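Local coordinates for DUF1116 domain-containing protein (Enterococcus faecalis, PDB 3CLQ) that is of unknown function but belongs to the AllG family, named after a subunit of oxamate carbamoyltransferase, at residues B[240-245]-B[268-273]. Residues are numbered along the deposited sequence; the frame is centred on the assembly and turned at random.
Sequences AAKCAL and GIRVSG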
ATOM      1  N   ALA B 240     -16.042   8.397   4.428  1.00 53.93           N
ATOM      2  CA  ALA B 240     -15.144   9.511   4.599  1.00 53.68           C
ATOM      3  C   ALA B 240     -15.591  10.656   3.722  1.00 53.58           C
ATOM      4  O   ALA B 240     -15.838  11.759   4.217  1.00 53.64           O
ATOM      5  CB  ALA B 240     -13.757   9.105   4.215  1.00 55.08           C
ATOM      6  N   ALA B 241     -15.695  10.388   2.423  1.00 52.59           N
ATOM      7  CA  ALA B 241     -16.109  11.418   1.462  1.00 53.13           C
ATOM      8  C   ALA B 241     -17.484  12.029   1.804  1.00 53.73           C
ATOM      9  O   ALA B 241     -17.684  13.249   1.717  1.00 52.34           O
ATOM     10  CB  ALA B 241     -16.096  10.871   0.043  1.00 50.30           C
ATOM     11  N   LYS B 242     -18.421  11.169   2.190  1.00 54.68           N
ATOM     12  CA  LYS B 242     -19.753  11.629   2.532  1.00 56.23           C
ATOM     13  C   LYS B 242     -19.676  12.592   3.702  1.00 57.21           C
ATOM     14  O   LYS B 242     -20.356  13.631   3.741  1.00 57.44           O
ATOM     15  CB  LYS B 242     -20.630  10.448   2.900  1.00 56.04           C
ATOM     16  CG  LYS B 242     -21.942  10.846   3.536  1.00 57.10           C
ATOM     17  CD  LYS B 242     -22.782  11.724   2.632  1.00 56.11           C
ATOM     18  CE  LYS B 242     -24.240  11.614   3.001  1.00 56.44           C
ATOM     19  NZ  LYS B 242     -25.049  12.745   2.409  1.00 57.25           N
ATOM     20  N   CYS B 243     -18.834  12.232   4.660  1.00 58.55           N
ATOM     21  CA  CYS B 243     -18.622  13.049   5.832  1.00 58.06           C
ATOM     22  C   CYS B 243     -18.035  14.420   5.476  1.00 57.15           C
ATOM     23  O   CYS B 243     -18.530  15.433   5.952  1.00 57.60           O
ATOM     24  CB  CYS B 243     -17.741  12.307   6.817  1.00 59.16           C
ATOM     25  SG  CYS B 243     -17.295  13.252   8.287  1.00 61.49           S
ATOM     26  N   ALA B 244     -17.001  14.457   4.639  1.00 55.25           N
ATOM     27  CA  ALA B 244     -16.452  15.730   4.169  1.00 54.05           C
ATOM     28  C   ALA B 244     -17.444  16.529   3.304  1.00 53.85           C
ATOM     29  O   ALA B 244     -17.767  17.682   3.603  1.00 53.77           O
ATOM     30  CB  ALA B 244     -15.174  15.491   3.406  1.00 54.18           C
ATOM     31  N   LEU B 245     -17.933  15.914   2.234  1.00 53.53           N
ATOM     32  CA  LEU B 245     -18.924  16.546   1.374  1.00 53.36           C
ATOM     33  C   LEU B 245     -20.128  17.192   2.109  1.00 54.15           C
ATOM     34  O   LEU B 245     -20.461  18.360   1.871  1.00 52.80           O
ATOM     35  CB  LEU B 245     -19.405  15.567   0.325  1.00 52.66           C
ATOM     36  CG  LEU B 245     -18.694  15.595  -1.033  1.00 52.30           C
ATOM     37  CD1 LEU B 245     -17.808  16.811  -1.126  1.00 51.39           C
ATOM     38  CD2 LEU B 245     -17.915  14.333  -1.300  1.00 52.60           C
ATOM     39  N   GLY B 268     -28.486  11.115  -9.818  1.00 51.61           N
ATOM     40  CA  GLY B 268     -28.981  12.188  -8.982  1.00 51.00           C
ATOM     41  C   GLY B 268     -27.903  12.925  -8.203  1.00 51.53           C
ATOM     42  O   GLY B 268     -27.019  12.322  -7.571  1.00 52.34           O
ATOM     43  N   ILE B 269     -27.995  14.247  -8.222  1.00 50.53           N
ATOM     44  CA  ILE B 269     -27.023  15.068  -7.551  1.00 49.90           C
ATOM     45  C   ILE B 269     -27.692  16.109  -6.672  1.00 49.95           C
ATOM     46  O   ILE B 269     -28.872  16.367  -6.809  1.00 49.60           O
ATOM     47  CB  ILE B 269     -26.092  15.749  -8.560  1.00 48.72           C
ATOM     48  CG1 ILE B 269     -26.855  16.797  -9.363  1.00 48.64           C
ATOM     49  CG2 ILE B 269     -25.478  14.703  -9.469  1.00 48.19           C
ATOM     50  CD1 ILE B 269     -25.973  17.701 -10.191  1.00 48.18           C
ATOM     51  N   ARG B 270     -26.917  16.686  -5.757  1.00 50.91           N
ATOM     52  CA  ARG B 270     -27.369  17.777  -4.914  1.00 50.78           C
ATOM     53  C   ARG B 270     -26.339  18.877  -5.073  1.00 50.30           C
ATOM     54  O   ARG B 270     -25.175  18.576  -5.329  1.00 51.46           O
ATOM     55  CB  ARG B 270     -27.439  17.298  -3.476  1.00 51.09           C
ATOM     56  CG  ARG B 270     -28.300  16.064  -3.345  1.00 52.65           C
ATOM     57  CD  ARG B 270     -28.678  15.836  -1.925  1.00 54.23           C
ATOM     58  NE  ARG B 270     -27.463  15.634  -1.151  1.00 56.59           N
ATOM     59  CZ  ARG B 270     -27.425  15.449   0.162  1.00 56.94           C
ATOM     60  NH1 ARG B 270     -28.556  15.450   0.878  1.00 56.72           N
ATOM     61  NH2 ARG B 270     -26.248  15.273   0.749  1.00 57.20           N
ATOM     62  N   VAL B 271     -26.744  20.136  -4.971  1.00 48.95           N
ATOM     63  CA  VAL B 271     -25.762  21.207  -4.980  1.00 48.76           C
ATOM     64  C   VAL B 271     -25.893  22.079  -3.746  1.00 49.17           C
ATOM     65  O   VAL B 271     -26.976  22.271  -3.204  1.00 48.37           O
ATOM     66  CB  VAL B 271     -25.753  22.023  -6.291  1.00 49.42           C
ATOM     67  CG1 VAL B 271     -25.859  21.078  -7.486  1.00 48.94           C
ATOM     68  CG2 VAL B 271     -26.891  23.047  -6.327  1.00 49.76           C
ATOM     69  N   SER B 272     -24.755  22.566  -3.280  1.00 51.00           N
ATOM     70  CA  SER B 272     -24.675  23.170  -1.977  1.00 51.51           C
ATOM     71  C   SER B 272     -25.659  24.311  -1.871  1.00 52.37           C
ATOM     72  O   SER B 272     -26.432  24.377  -0.925  1.00 52.59           O
ATOM     73  CB  SER B 272     -23.265  23.670  -1.739  1.00 52.06           C
ATOM     74  OG  SER B 272     -23.177  24.280  -0.458  1.00 54.27           O
ATOM     75  N   GLY B 273     -25.646  25.201  -2.858  1.00 52.90           N
ATOM     76  CA  GLY B 273     -26.481  26.402  -2.809  1.00 54.17           C
ATOM     77  C   GLY B 273     -27.973  26.157  -2.958  1.00 54.86           C
ATOM     78  O   GLY B 273     -28.778  27.083  -2.855  1.00 54.84           O
TER
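Lys242 reaches from helix 234-247 to the guanidinium of Arg270 on strand 266-271, and the two side chains meet at a single pair of nitrogens, Lys242 NZ and Arg270 NH2, 3.3 Å apart. This is a helix-to-sheet contact spanned by two long basic side chains: the strand belongs to an antiparallel sheet, where it runs between strands 257-263 and 280-283. Both nitrogens are donors, so the approach is one of like charges and not a bond. What probably makes it tolerable is Asp246, one turn further along the helix, whose OD1 forms a salt bridge with Lys242 NZ and a long, weak ion pair with Arg270 NH2. The carboxylate would thus offset part of the positive charge on both nitrogens.

Lys242 leaves its helix with CG anti to the backbone N (chi1 168°), bends at chi2, and then runs nearly extended to the ammonium. His97 and Val102 also pack against this lysine. Arg270 starts out toward the helix, bends at chi3 (-61°), and crosses the lysine chain at about a right angle. The ammonium stands oblique to the guanidinium plane.

Both residues are buried. Lys242 CA and Arg270 CA lie 12.3 Å apart, a distance bridged by the two side chains alone, and just 53 Å² is buried between the segments. Helix 309-313 packs against the lysine's helix through Tyr313, which touches Ala241, Ala244 and Leu245. On the sheet side, Thr259, on the adjoining strand 257-263, steadies the arginine through a hydrogen bond between its OG1 and Arg270 NE.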